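Local coordinates for thermophilic dibenzothiophene desulfurization enzyme C (Paenibacillus sp. A11-2, PDB 5XDC), which probably oxidises dibenzothiophene to its 5-oxide and 5,5-dioxide with reduced FMN and O2, as a tetrameric flavin monooxygenase of the DszC family, at residues E120-G125 with A165-V170; L188-R193 with P224-G229; T251-T256 with A342-V347; W247-Q252 with G335-Q340. All blocks are in the same frame, centred on the assembly; numbering follows the deposited sequence.

Contact 1 of 4, residues E120-G125 with A165-V170; sequences ERWFLG and ADRLLV
Strands 124-127 and 167-174 pair in parallel in the middle beta domain of the acyl-CoA dehydrogenase fold, and side-chain bonds reinforce the pairing. Two nearly straight backbone bonds set the register: Gly125 N gives its hydrogen to Arg167 O at 2.9 Å (173°), and Gly125 O receives Leu169 N at 2.8 Å. One step back, Asp166 and Phe123 hold each other twice. Phe123 N donates to Asp166 OD2 at 2.8 Å, from above the carboxylate plane, and Asp166 N returns a bond to Phe123 O; OD2 is also salt-bridged to Arg50. Arg167, bent at chi2, folds over one face of the Trp122 indole. Its CG stands 3.6 Å from the centroid of the six-membered ring, 11° off the normal, a CH-pi contact, while the guanidinium, inclined 39° to the ring, lays its face over Trp122 CZ2. In the second shell, Arg167 NH1 binds Asp166 O, which fixes the guanidinium's rotation, and a water joins Arg167 NH2 to Glu120 OE1. That same OE1 lies close to the indole plane and accepts a hydrogen bond from Trp122 NE1 at 2.8 Å.

Contact 2 of 4, residues L188-R193 with P224-G229; sequences LIPSDR and PDELLG
Glu226 OE1 takes two hydrogen bonds, one from Arg193 NH1 at 2.9 Å and one from Tyr223 N just before its own segment. The other carboxylate oxygen, OE2, receives Arg193 NH2 at 2.7 Å and 174°, so the salt bridge is bidentate and end-on. Both oxygens use their syn lone pairs, and the guanidinium and carboxylate planes lie 14° apart, the two side chains meeting tip to tip. Glu226 reaches across with its chain extended beyond CG, whereas Arg193 leaves its backbone with CG anti to N and then curls at chi2 and chi3. Arg193 NH1 also donates to Val221 O, which further restrains the guanidinium. Arg193 is the last residue of a type I beta turn from Pro190, beyond Leu188 and Ile189 of strand 184-190 in the middle beta domain; the loop 224-229 leads from strand 220-222 toward helix 233-240. At the strand itself, Leu188 N donates to Glu226 O at 3.1 Å, in the carbonyl plane, so Glu226 is held by both backbone and side chain. Ile189 CG2 packs against OE1 and Pro190 CD against OE2, each side chain crossing Glu226 at about a right angle. Leu228 CD1 approaches Leu188 N at 4.2 Å, while its side chain also packs on Leu169 and Tyr100.

Contact 3 of 4, residues T251-T256 with A342-V347; sequences TQLIFT and ASAKIV
Polar contact rests on one bond: Lys345 NZ donates to Gln252 OE1 at 2.7 Å, in the carbonyl plane and on a lone pair. The lysine gets there fully stretched, CG anti to the backbone N and every later torsion near 180°, whereas Gln252 is bent at chi2 (-79°), bringing its amide across the lysine tip. Asp389 completes the arrangement, its OD2 forming a salt bridge with Lys345 NZ and its OD1 accepting from Gln252 NE2. The amide orientation is thereby fixed from both ends, and the buried ammonium is probably kept charged by its carboxylate partner. Within helix 247-276, Thr256 OG1 donates to Gln252 O at 2.9 Å, making that carbonyl a double acceptor alongside Thr256 N.

The two helices belong to the alpha-helical C-terminal domain of the acyl-CoA dehydrogenase fold, and these short segments run nearly parallel, 24° apart with axes 8.9 Å from each other.

In van der Waals contact, Thr256 OG1 packs 3.2 Å from Lys345 CB, and Thr256 CG2 lies 4.0 Å from Ala344 CB. Leu253 CD1 touches the same methyl more loosely.

Aromatic contact is slighter. Phe255 turns its ring edge to Lys345, CD2 lying 4.4 Å from NZ, and also meets the rings of Tyr93, an FMN-binding residue, and of His385 and His388, which line the indole pocket.

Contact 4 of 4, residues W247-Q252 with G335-Q340; sequences WTPITQ and GQLMVQ
The indole of Trp247 carries Thr251 OG1 over one face, 3.2 Å above the plane and offset toward the rim. That hydroxyl is tied one helical turn back, donating to Trp247 O at 2.9 Å from above the carbonyl plane, and it also bonds Ser96 OG. Trp247 meets the ring of Tyr100 edge-to-face, and its NE1 donates to Ser96 O. These groups lie on the side of helix 247-276 turned from residues 335-340, and Trp247 makes no contact with that segment.

Across the interface the chemistry is apolar and centred on Pro249. It lies in the first turn of the helix, where its nitrogen, which has no hydrogen, would have no preceding helical carbonyl to bond. Met338, its CG anti to the backbone N and its chain bent at chi2 and chi3, lays SD 3.7 Å from Pro249 CA and 3.8 Å from Pro249 CD, crossing the pyrrolidine at about a right angle. Leu337 CD2 shares Pro249 CB with the sulfur, standing 3.9 Å from it, and reaches on toward CG.

Both helices belong to the helical C-terminal domain of the acyl-CoA dehydrogenase fold; the short segments run almost parallel, their axes 9.1 Å apart at an angle of 19°. The Met338 methyl, CE, goes on to touch the aliphatic part of Gln252, 4.1 Å from CG. Thr248 approaches the sulfur more distantly, its hydroxyl being bonded to Ser411 O.

How the contacts relate
Contacts 1 and 2 belong to the middle beta domain, where strands 167-174 and 184-190 are antiparallel neighbours; the two contacts touch directly, with centres 10 Å apart, through Leu168 N to Ile189 O and Ala165 O to Ser191 OG. Contact 1 is largely buried and mixes backbone pairing with charged and aromatic side chains, while contact 2, farther from the chain's centre and partly buried, combines an ion pair with one backbone bond. Contacts 3 and 4 are wholly buried and join the same helices, 247-276 and 331-363, at successive levels that share Thr251 and Gln252. Contact 4 is apolar, whereas contact 3, nearer the indole pocket, adds a buried lysine-amide bond.

Contact 1 of 4, residues E120-G125 with A165-V170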
loop_
_atom_site.group_PDB
_atom_site.type_symbol
_atom_site.label_atom_id
_atom_site.label_comp_id
_atom_site.label_asym_id
_atom_site.label_seq_id
_atom_site.Cartn_x
_atom_site.Cartn_y
_atom_site.Cartn_z
ATOM N N GLU B 120 -25.076 -32.407 28.119
ATOM C CA GLU B 120 -25.341 -32.899 26.778
ATOM C C GLU B 120 -24.307 -32.429 25.761
ATOM O O GLU B 120 -24.440 -32.749 24.578
ATOM C CB GLU B 120 -26.747 -32.464 26.345
ATOM C CG GLU B 120 -27.861 -32.971 27.291
ATOM C CD GLU B 120 -29.264 -32.640 26.813
ATOM O OE1 GLU B 120 -29.426 -32.106 25.695
ATOM O OE2 GLU B 120 -30.224 -32.922 27.564
ATOM N N ARG B 121 -23.295 -31.681 26.197
ATOM C CA ARG B 121 -22.191 -31.244 25.339
ATOM C C ARG B 121 -22.708 -30.469 24.125
ATOM O O ARG B 121 -22.385 -30.776 22.974
ATOM C CB ARG B 121 -21.327 -32.439 24.932
ATOM C CG ARG B 121 -20.756 -33.164 26.158
ATOM C CD ARG B 121 -19.538 -34.010 25.854
ATOM N NE ARG B 121 -18.910 -34.507 27.079
ATOM C CZ ARG B 121 -17.987 -33.855 27.791
ATOM N NH1 ARG B 121 -17.544 -32.647 27.424
ATOM N NH2 ARG B 121 -17.500 -34.423 28.891
ATOM N N TRP B 122 -23.502 -29.440 24.400
ATOM C CA TRP B 122 -24.136 -28.653 23.345
ATOM C C TRP B 122 -23.124 -27.862 22.529
ATOM O O TRP B 122 -22.260 -27.174 23.075
ATOM C CB TRP B 122 -25.147 -27.685 23.932
ATOM C CG TRP B 122 -26.443 -28.304 24.328
ATOM C CD1 TRP B 122 -26.788 -29.631 24.268
ATOM C CD2 TRP B 122 -27.577 -27.615 24.843
ATOM N NE1 TRP B 122 -28.074 -29.799 24.721
ATOM C CE2 TRP B 122 -28.579 -28.578 25.082
ATOM C CE3 TRP B 122 -27.843 -26.273 25.139
ATOM C CZ2 TRP B 122 -29.834 -28.233 25.586
ATOM C CZ3 TRP B 122 -29.090 -25.935 25.646
ATOM C CH2 TRP B 122 -30.063 -26.913 25.871
ATOM N N PHE B 123 -23.274 -27.947 21.214
ATOM C CA PHE B 123 -22.566 -27.137 20.229
ATOM C C PHE B 123 -23.663 -26.310 19.563
ATOM O O PHE B 123 -24.553 -26.874 18.920
ATOM C CB PHE B 123 -21.829 -28.053 19.250
ATOM C CG PHE B 123 -20.607 -27.452 18.595
ATOM C CD1 PHE B 123 -20.582 -26.140 18.181
ATOM C CD2 PHE B 123 -19.491 -28.242 18.369
ATOM C CE1 PHE B 123 -19.449 -25.624 17.553
ATOM C CE2 PHE B 123 -18.372 -27.728 17.745
ATOM C CZ PHE B 123 -18.360 -26.414 17.352
ATOM N N LEU B 124 -23.655 -24.996 19.775
ATOM C CA LEU B 124 -24.755 -24.126 19.360
ATOM C C LEU B 124 -24.596 -23.703 17.908
ATOM O O LEU B 124 -23.481 -23.415 17.449
ATOM C CB LEU B 124 -24.841 -22.879 20.244
ATOM C CG LEU B 124 -25.011 -23.085 21.756
ATOM C CD1 LEU B 124 -24.907 -21.759 22.496
ATOM C CD2 LEU B 124 -26.345 -23.738 22.050
ATOM N N GLY B 125 -25.722 -23.666 17.188
ATOM C CA GLY B 125 -25.768 -23.184 15.825
ATOM C C GLY B 125 -26.646 -21.945 15.685
ATOM O O GLY B 125 -27.361 -21.541 16.612
ATOM N N ALA B 165 -26.161 -29.256 15.104
ATOM C CA ALA B 165 -26.296 -28.305 16.202
ATOM C C ALA B 165 -27.266 -28.844 17.244
ATOM O O ALA B 165 -28.388 -29.236 16.907
ATOM C CB ALA B 165 -26.804 -26.958 15.689
ATOM N N ASP B 166 -26.844 -28.844 18.512
ATOM C CA ASP B 166 -27.746 -29.295 19.565
ATOM C C ASP B 166 -28.893 -28.325 19.791
ATOM O O ASP B 166 -30.003 -28.751 20.138
ATOM C CB ASP B 166 -26.956 -29.517 20.852
ATOM C CG ASP B 166 -25.899 -30.567 20.678
ATOM O OD1 ASP B 166 -26.238 -31.754 20.792
ATOM O OD2 ASP B 166 -24.739 -30.232 20.381
ATOM N N ARG B 167 -28.646 -27.026 19.626
ATOM C CA ARG B 167 -29.656 -25.989 19.677
ATOM C C ARG B 167 -29.320 -24.973 18.595
ATOM O O ARG B 167 -28.146 -24.766 18.266
ATOM C CB ARG B 167 -29.718 -25.272 21.039
ATOM C CG ARG B 167 -30.233 -26.107 22.219
ATOM C CD ARG B 167 -31.698 -26.423 22.031
ATOM N NE ARG B 167 -32.323 -27.067 23.191
ATOM C CZ ARG B 167 -32.308 -28.374 23.435
ATOM N NH1 ARG B 167 -31.692 -29.213 22.626
ATOM N NH2 ARG B 167 -32.943 -28.857 24.500
ATOM N N LEU B 168 -30.362 -24.366 18.041
ATOM C CA LEU B 168 -30.253 -23.260 17.101
ATOM C C LEU B 168 -30.734 -21.972 17.754
ATOM O O LEU B 168 -31.829 -21.923 18.329
ATOM C CB LEU B 168 -31.082 -23.511 15.838
ATOM C CG LEU B 168 -30.682 -24.710 14.995
ATOM C CD1 LEU B 168 -31.701 -24.945 13.880
ATOM C CD2 LEU B 168 -29.307 -24.489 14.414
ATOM N N LEU B 169 -29.929 -20.924 17.638
ATOM C CA LEU B 169 -30.361 -19.576 17.953
ATOM C C LEU B 169 -31.097 -19.016 16.744
ATOM O O LEU B 169 -30.488 -18.780 15.694
ATOM C CB LEU B 169 -29.148 -18.725 18.324
ATOM C CG LEU B 169 -29.415 -17.266 18.661
ATOM C CD1 LEU B 169 -30.323 -17.137 19.907
ATOM C CD2 LEU B 169 -28.095 -16.502 18.862
ATOM N N VAL B 170 -32.400 -18.793 16.881
ATOM C CA VAL B 170 -33.269 -18.466 15.751
ATOM C C VAL B 170 -33.793 -17.048 15.927
ATOM O O VAL B 170 -34.075 -16.611 17.050
ATOM C CB VAL B 170 -34.428 -19.484 15.631
ATOM C CG1 VAL B 170 -35.370 -19.094 14.525
ATOM C CG2 VAL B 170 -33.895 -20.879 15.386
HETATM O O HOH W 1 -24.222 -33.259 21.841
HETATM O O HOH W 2 -31.915 -31.727 24.627
#

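Contact 2 of 4, residues L188-R193 with P224-G229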
loop_
_atom_site.group_PDB
_atom_site.type_symbol
_atom_site.label_atom_id
_atom_site.label_comp_id
_atom_site.label_asym_id
_atom_site.label_seq_id
_atom_site.Cartn_x
_atom_site.Cartn_y
_atom_site.Cartn_z
ATOM N N LEU B 188 -34.070 -20.078 21.429
ATOM C CA LEU B 188 -33.084 -21.152 21.393
ATOM C C LEU B 188 -33.857 -22.465 21.380
ATOM O O LEU B 188 -34.523 -22.796 22.372
ATOM C CB LEU B 188 -32.142 -21.080 22.598
ATOM C CG LEU B 188 -30.956 -22.033 22.551
ATOM C CD1 LEU B 188 -29.935 -21.588 21.541
ATOM C CD2 LEU B 188 -30.287 -22.150 23.900
ATOM N N ILE B 189 -33.790 -23.196 20.264
ATOM C CA ILE B 189 -34.679 -24.341 20.062
ATOM C C ILE B 189 -33.873 -25.545 19.599
ATOM O O ILE B 189 -32.782 -25.408 19.012
ATOM C CB ILE B 189 -35.812 -24.018 19.056
ATOM C CG1 ILE B 189 -35.263 -23.776 17.643
ATOM C CG2 ILE B 189 -36.611 -22.844 19.538
ATOM C CD1 ILE B 189 -36.335 -23.769 16.570
ATOM N N PRO B 190 -34.386 -26.753 19.839
ATOM C CA PRO B 190 -33.749 -27.953 19.277
ATOM C C PRO B 190 -33.753 -27.914 17.758
ATOM O O PRO B 190 -34.704 -27.442 17.134
ATOM C CB PRO B 190 -34.617 -29.105 19.811
ATOM C CG PRO B 190 -35.406 -28.544 20.919
ATOM C CD PRO B 190 -35.582 -27.089 20.637
ATOM N N SER B 191 -32.678 -28.434 17.160
ATOM C CA SER B 191 -32.595 -28.455 15.709
ATOM C C SER B 191 -33.506 -29.508 15.090
ATOM O O SER B 191 -33.768 -29.442 13.888
ATOM C CB SER B 191 -31.149 -28.686 15.256
ATOM O OG SER B 191 -30.637 -29.904 15.762
ATOM N N ASP B 192 -33.993 -30.472 15.869
ATOM C CA ASP B 192 -34.957 -31.447 15.368
ATOM C C ASP B 192 -36.391 -31.129 15.793
ATOM O O ASP B 192 -37.262 -32.002 15.720
ATOM C CB ASP B 192 -34.567 -32.860 15.806
ATOM C CG ASP B 192 -34.537 -33.034 17.314
ATOM O OD1 ASP B 192 -34.792 -32.064 18.064
ATOM O OD2 ASP B 192 -34.250 -34.164 17.758
ATOM N N ARG B 193 -36.658 -29.905 16.229
ATOM C CA ARG B 193 -38.035 -29.458 16.406
ATOM C C ARG B 193 -38.805 -29.672 15.110
ATOM O O ARG B 193 -38.290 -29.417 14.017
ATOM C CB ARG B 193 -38.052 -27.985 16.824
ATOM C CG ARG B 193 -39.406 -27.250 16.834
ATOM C CD ARG B 193 -40.356 -27.674 17.936
ATOM N NE ARG B 193 -39.722 -27.931 19.231
ATOM C CZ ARG B 193 -39.383 -26.993 20.116
ATOM N NH1 ARG B 193 -39.582 -25.702 19.871
ATOM N NH2 ARG B 193 -38.833 -27.365 21.264
ATOM N N PRO B 224 -42.929 -20.756 24.913
ATOM C CA PRO B 224 -42.610 -19.508 25.615
ATOM C C PRO B 224 -41.356 -19.602 26.444
ATOM O O PRO B 224 -40.689 -18.574 26.642
ATOM C CB PRO B 224 -43.859 -19.263 26.476
ATOM C CG PRO B 224 -44.947 -19.999 25.752
ATOM C CD PRO B 224 -44.280 -21.235 25.260
ATOM N N ASP B 225 -40.997 -20.791 26.924
ATOM C CA ASP B 225 -39.800 -20.923 27.743
ATOM C C ASP B 225 -38.534 -20.945 26.899
ATOM O O ASP B 225 -37.434 -20.998 27.463
ATOM C CB ASP B 225 -39.875 -22.175 28.635
ATOM C CG ASP B 225 -40.040 -23.466 27.853
ATOM O OD1 ASP B 225 -40.726 -23.456 26.817
ATOM O OD2 ASP B 225 -39.495 -24.502 28.294
ATOM N N GLU B 226 -38.665 -20.882 25.570
ATOM C CA GLU B 226 -37.517 -20.851 24.668
ATOM C C GLU B 226 -37.232 -19.455 24.128
ATOM O O GLU B 226 -36.173 -19.242 23.524
ATOM C CB GLU B 226 -37.754 -21.828 23.504
ATOM C CG GLU B 226 -37.920 -23.265 23.974
ATOM C CD GLU B 226 -38.391 -24.236 22.890
ATOM O OE1 GLU B 226 -39.145 -23.816 21.980
ATOM O OE2 GLU B 226 -38.000 -25.424 22.974
ATOM N N LEU B 227 -38.153 -18.519 24.310
ATOM C CA LEU B 227 -37.980 -17.156 23.840
ATOM C C LEU B 227 -36.936 -16.413 24.662
ATOM O O LEU B 227 -36.841 -16.567 25.887
ATOM C CB LEU B 227 -39.312 -16.423 23.896
ATOM C CG LEU B 227 -40.380 -17.070 23.018
ATOM C CD1 LEU B 227 -41.738 -16.515 23.365
ATOM C CD2 LEU B 227 -40.071 -16.827 21.574
ATOM N N LEU B 228 -36.141 -15.607 23.968
ATOM C CA LEU B 228 -35.076 -14.820 24.578
ATOM C C LEU B 228 -35.559 -13.381 24.642
ATOM O O LEU B 228 -35.580 -12.669 23.630
ATOM C CB LEU B 228 -33.788 -14.952 23.777
ATOM C CG LEU B 228 -33.236 -16.369 23.734
ATOM C CD1 LEU B 228 -32.162 -16.491 22.658
ATOM C CD2 LEU B 228 -32.709 -16.759 25.102
ATOM N N GLY B 229 -35.968 -12.959 25.837
ATOM C CA GLY B 229 -36.548 -11.647 26.005
ATOM C C GLY B 229 -37.913 -11.548 25.354
ATOM O O GLY B 229 -38.544 -12.543 24.974
#

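Contact 3 of 4, residues T251-T256 with A342-V347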
loop_
_atom_site.group_PDB
_atom_site.type_symbol
_atom_site.label_atom_id
_atom_site.label_comp_id
_atom_site.label_asym_id
_atom_site.label_seq_id
_atom_site.Cartn_x
_atom_site.Cartn_y
_atom_site.Cartn_z
ATOM N N THR B 251 -18.971 -10.262 19.100
ATOM C CA THR B 251 -18.994 -11.118 17.921
ATOM C C THR B 251 -18.026 -10.612 16.863
ATOM O O THR B 251 -17.347 -11.405 16.207
ATOM C CB THR B 251 -20.423 -11.191 17.388
ATOM O OG1 THR B 251 -21.265 -11.822 18.365
ATOM C CG2 THR B 251 -20.502 -12.002 16.081
ATOM N N GLN B 252 -17.951 -9.299 16.687
ATOM C CA GLN B 252 -17.011 -8.737 15.725
ATOM C C GLN B 252 -15.571 -8.988 16.154
ATOM O O GLN B 252 -14.691 -9.146 15.301
ATOM C CB GLN B 252 -17.314 -7.249 15.544
ATOM C CG GLN B 252 -18.614 -7.000 14.827
ATOM C CD GLN B 252 -18.482 -7.194 13.320
ATOM O OE1 GLN B 252 -17.461 -6.841 12.740
ATOM N NE2 GLN B 252 -19.504 -7.760 12.690
ATOM N N LEU B 253 -15.310 -9.093 17.460
ATOM C CA LEU B 253 -13.970 -9.469 17.906
ATOM C C LEU B 253 -13.706 -10.965 17.763
ATOM O O LEU B 253 -12.549 -11.369 17.577
ATOM C CB LEU B 253 -13.732 -9.012 19.351
ATOM C CG LEU B 253 -12.274 -9.013 19.800
ATOM C CD1 LEU B 253 -11.446 -8.032 19.022
ATOM C CD2 LEU B 253 -12.176 -8.676 21.285
ATOM N N ILE B 254 -14.751 -11.808 17.809
ATOM C CA ILE B 254 -14.592 -13.208 17.416
ATOM C C ILE B 254 -14.087 -13.289 15.979
ATOM O O ILE B 254 -13.121 -13.997 15.684
ATOM C CB ILE B 254 -15.915 -13.981 17.589
ATOM C CG1 ILE B 254 -16.228 -14.165 19.074
ATOM C CG2 ILE B 254 -15.849 -15.333 16.911
ATOM C CD1 ILE B 254 -17.657 -14.660 19.347
ATOM N N PHE B 255 -14.739 -12.560 15.067
ATOM C CA PHE B 255 -14.307 -12.566 13.673
ATOM C C PHE B 255 -12.860 -12.106 13.557
ATOM O O PHE B 255 -12.065 -12.682 12.796
ATOM C CB PHE B 255 -15.210 -11.663 12.837
ATOM C CG PHE B 255 -16.679 -12.050 12.844
ATOM C CD1 PHE B 255 -17.075 -13.326 13.174
ATOM C CD2 PHE B 255 -17.649 -11.117 12.481
ATOM C CE1 PHE B 255 -18.425 -13.679 13.160
ATOM C CE2 PHE B 255 -18.998 -11.462 12.468
ATOM C CZ PHE B 255 -19.381 -12.750 12.809
ATOM N N THR B 256 -12.505 -11.055 14.300
ATOM C CA THR B 256 -11.142 -10.535 14.282
ATOM C C THR B 256 -10.134 -11.627 14.609
ATOM O O THR B 256 -9.090 -11.743 13.960
ATOM C CB THR B 256 -11.020 -9.382 15.278
ATOM O OG1 THR B 256 -11.898 -8.324 14.902
ATOM C CG2 THR B 256 -9.603 -8.825 15.319
ATOM N N ALA B 342 -13.787 -2.582 16.143
ATOM C CA ALA B 342 -13.774 -2.266 14.719
ATOM C C ALA B 342 -12.355 -1.991 14.250
ATOM O O ALA B 342 -11.939 -2.463 13.187
ATOM C CB ALA B 342 -14.671 -1.068 14.443
ATOM N N SER B 343 -11.590 -1.247 15.053
ATOM C CA SER B 343 -10.212 -0.943 14.687
ATOM C C SER B 343 -9.393 -2.218 14.556
ATOM O O SER B 343 -8.666 -2.407 13.572
ATOM C CB SER B 343 -9.584 -0.013 15.724
ATOM O OG SER B 343 -10.205 1.264 15.743
ATOM N N ALA B 344 -9.494 -3.112 15.545
ATOM C CA ALA B 344 -8.781 -4.374 15.474
ATOM C C ALA B 344 -9.215 -5.187 14.260
ATOM O O ALA B 344 -8.376 -5.796 13.577
ATOM C CB ALA B 344 -8.999 -5.168 16.761
ATOM N N LYS B 345 -10.521 -5.204 13.963
ATOM C CA LYS B 345 -11.001 -5.964 12.815
ATOM C C LYS B 345 -10.461 -5.402 11.507
ATOM O O LYS B 345 -10.121 -6.164 10.595
ATOM C CB LYS B 345 -12.520 -5.967 12.780
ATOM C CG LYS B 345 -13.095 -6.997 11.825
ATOM C CD LYS B 345 -14.555 -6.755 11.607
ATOM C CE LYS B 345 -15.134 -7.792 10.701
ATOM N NZ LYS B 345 -16.498 -7.439 10.328
ATOM N N ILE B 346 -10.422 -4.072 11.383
ATOM C CA ILE B 346 -9.912 -3.428 10.169
ATOM C C ILE B 346 -8.471 -3.853 9.907
ATOM O O ILE B 346 -8.115 -4.293 8.799
ATOM C CB ILE B 346 -10.038 -1.899 10.290
ATOM C CG1 ILE B 346 -11.502 -1.469 10.258
ATOM C CG2 ILE B 346 -9.242 -1.195 9.176
ATOM C CD1 ILE B 346 -11.733 -0.086 10.818
ATOM N N VAL B 347 -7.620 -3.737 10.929
ATOM C CA VAL B 347 -6.216 -4.094 10.775
ATOM C C VAL B 347 -6.064 -5.577 10.465
ATOM O O VAL B 347 -5.275 -5.968 9.592
ATOM C CB VAL B 347 -5.444 -3.679 12.039
ATOM C CG1 VAL B 347 -4.028 -4.213 12.001
ATOM C CG2 VAL B 347 -5.455 -2.170 12.177
#

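Contact 4 of 4, residues W247-Q252 with G335-Q340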
loop_
_atom_site.group_PDB
_atom_site.type_symbol
_atom_site.label_atom_id
_atom_site.label_comp_id
_atom_site.label_asym_id
_atom_site.label_seq_id
_atom_site.Cartn_x
_atom_site.Cartn_y
_atom_site.Cartn_z
ATOM N N TRP B 247 -23.379 -7.705 22.393
ATOM C CA TRP B 247 -23.302 -8.869 21.521
ATOM C C TRP B 247 -22.493 -8.557 20.263
ATOM O O TRP B 247 -21.671 -9.377 19.830
ATOM C CB TRP B 247 -24.704 -9.357 21.141
ATOM C CG TRP B 247 -24.625 -10.501 20.188
ATOM C CD1 TRP B 247 -24.437 -11.803 20.500
ATOM C CD2 TRP B 247 -24.651 -10.426 18.755
ATOM N NE1 TRP B 247 -24.373 -12.562 19.358
ATOM C CE2 TRP B 247 -24.507 -11.738 18.270
ATOM C CE3 TRP B 247 -24.802 -9.378 17.842
ATOM C CZ2 TRP B 247 -24.491 -12.036 16.906
ATOM C CZ3 TRP B 247 -24.789 -9.671 16.488
ATOM C CH2 TRP B 247 -24.637 -10.987 16.035
ATOM N N THR B 248 -22.693 -7.367 19.687
ATOM C CA THR B 248 -22.033 -7.060 18.416
ATOM C C THR B 248 -20.534 -6.887 18.582
ATOM O O THR B 248 -19.782 -7.547 17.848
ATOM C CB THR B 248 -22.665 -5.827 17.775
ATOM O OG1 THR B 248 -24.070 -5.854 17.998
ATOM C CG2 THR B 248 -22.385 -5.819 16.265
ATOM N N PRO B 249 -20.021 -6.040 19.488
ATOM C CA PRO B 249 -18.557 -5.985 19.636
ATOM C C PRO B 249 -17.955 -7.326 19.999
ATOM O O PRO B 249 -16.895 -7.676 19.469
ATOM C CB PRO B 249 -18.337 -4.929 20.732
ATOM C CG PRO B 249 -19.692 -4.707 21.353
ATOM C CD PRO B 249 -20.696 -5.010 20.299
ATOM N N ILE B 250 -18.609 -8.111 20.870
ATOM C CA ILE B 250 -18.100 -9.441 21.198
ATOM C C ILE B 250 -17.939 -10.268 19.933
ATOM O O ILE B 250 -16.917 -10.931 19.721
ATOM C CB ILE B 250 -19.039 -10.147 22.193
ATOM C CG1 ILE B 250 -18.898 -9.500 23.572
ATOM C CG2 ILE B 250 -18.738 -11.637 22.265
ATOM C CD1 ILE B 250 -19.966 -9.952 24.560
ATOM N N THR B 251 -18.971 -10.262 19.100
ATOM C CA THR B 251 -18.994 -11.118 17.921
ATOM C C THR B 251 -18.026 -10.612 16.863
ATOM O O THR B 251 -17.347 -11.405 16.207
ATOM C CB THR B 251 -20.423 -11.191 17.388
ATOM O OG1 THR B 251 -21.265 -11.822 18.365
ATOM C CG2 THR B 251 -20.502 -12.002 16.081
ATOM N N GLN B 252 -17.951 -9.299 16.687
ATOM C CA GLN B 252 -17.011 -8.737 15.725
ATOM C C GLN B 252 -15.571 -8.988 16.154
ATOM O O GLN B 252 -14.691 -9.146 15.301
ATOM C CB GLN B 252 -17.314 -7.249 15.544
ATOM C CG GLN B 252 -18.614 -7.000 14.827
ATOM C CD GLN B 252 -18.482 -7.194 13.320
ATOM O OE1 GLN B 252 -17.461 -6.841 12.740
ATOM N NE2 GLN B 252 -19.504 -7.760 12.690
ATOM N N GLY B 335 -19.930 1.949 23.105
ATOM C CA GLY B 335 -19.466 2.585 21.882
ATOM C C GLY B 335 -17.957 2.608 21.771
ATOM O O GLY B 335 -17.398 2.296 20.714
ATOM N N GLN B 336 -17.272 2.961 22.858
ATOM C CA GLN B 336 -15.813 2.902 22.862
ATOM C C GLN B 336 -15.326 1.491 22.586
ATOM O O GLN B 336 -14.367 1.290 21.834
ATOM C CB GLN B 336 -15.253 3.382 24.195
ATOM C CG GLN B 336 -15.433 4.864 24.424
ATOM C CD GLN B 336 -14.951 5.291 25.793
ATOM O OE1 GLN B 336 -14.314 4.513 26.509
ATOM N NE2 GLN B 336 -15.252 6.531 26.169
ATOM N N LEU B 337 -15.975 0.490 23.183
ATOM C CA LEU B 337 -15.560 -0.878 22.922
ATOM C C LEU B 337 -15.756 -1.227 21.455
ATOM O O LEU B 337 -14.870 -1.822 20.830
ATOM C CB LEU B 337 -16.331 -1.846 23.810
ATOM C CG LEU B 337 -16.005 -3.307 23.509
ATOM C CD1 LEU B 337 -14.558 -3.688 23.750
ATOM C CD2 LEU B 337 -16.936 -4.234 24.294
ATOM N N MET B 338 -16.903 -0.859 20.884
ATOM C CA MET B 338 -17.161 -1.180 19.484
ATOM C C MET B 338 -16.140 -0.509 18.568
ATOM O O MET B 338 -15.698 -1.101 17.582
ATOM C CB MET B 338 -18.578 -0.770 19.098
ATOM C CG MET B 338 -18.975 -1.198 17.683
ATOM S SD MET B 338 -19.111 -2.987 17.471
ATOM C CE MET B 338 -17.833 -3.282 16.231
ATOM N N VAL B 339 -15.753 0.728 18.879
ATOM C CA VAL B 339 -14.718 1.388 18.081
ATOM C C VAL B 339 -13.402 0.624 18.180
ATOM O O VAL B 339 -12.705 0.429 17.177
ATOM C CB VAL B 339 -14.574 2.860 18.519
ATOM C CG1 VAL B 339 -13.355 3.512 17.875
ATOM C CG2 VAL B 339 -15.815 3.627 18.153
ATOM N N GLN B 340 -13.023 0.196 19.388
ATOM C CA GLN B 340 -11.775 -0.543 19.550
ATOM C C GLN B 340 -11.821 -1.878 18.809
ATOM O O GLN B 340 -10.819 -2.299 18.223
ATOM C CB GLN B 340 -11.471 -0.778 21.029
ATOM C CG GLN B 340 -11.030 0.464 21.819
ATOM C CD GLN B 340 -9.681 1.052 21.375
ATOM O OE1 GLN B 340 -8.665 0.346 21.268
ATOM N NE2 GLN B 340 -9.667 2.360 21.133
#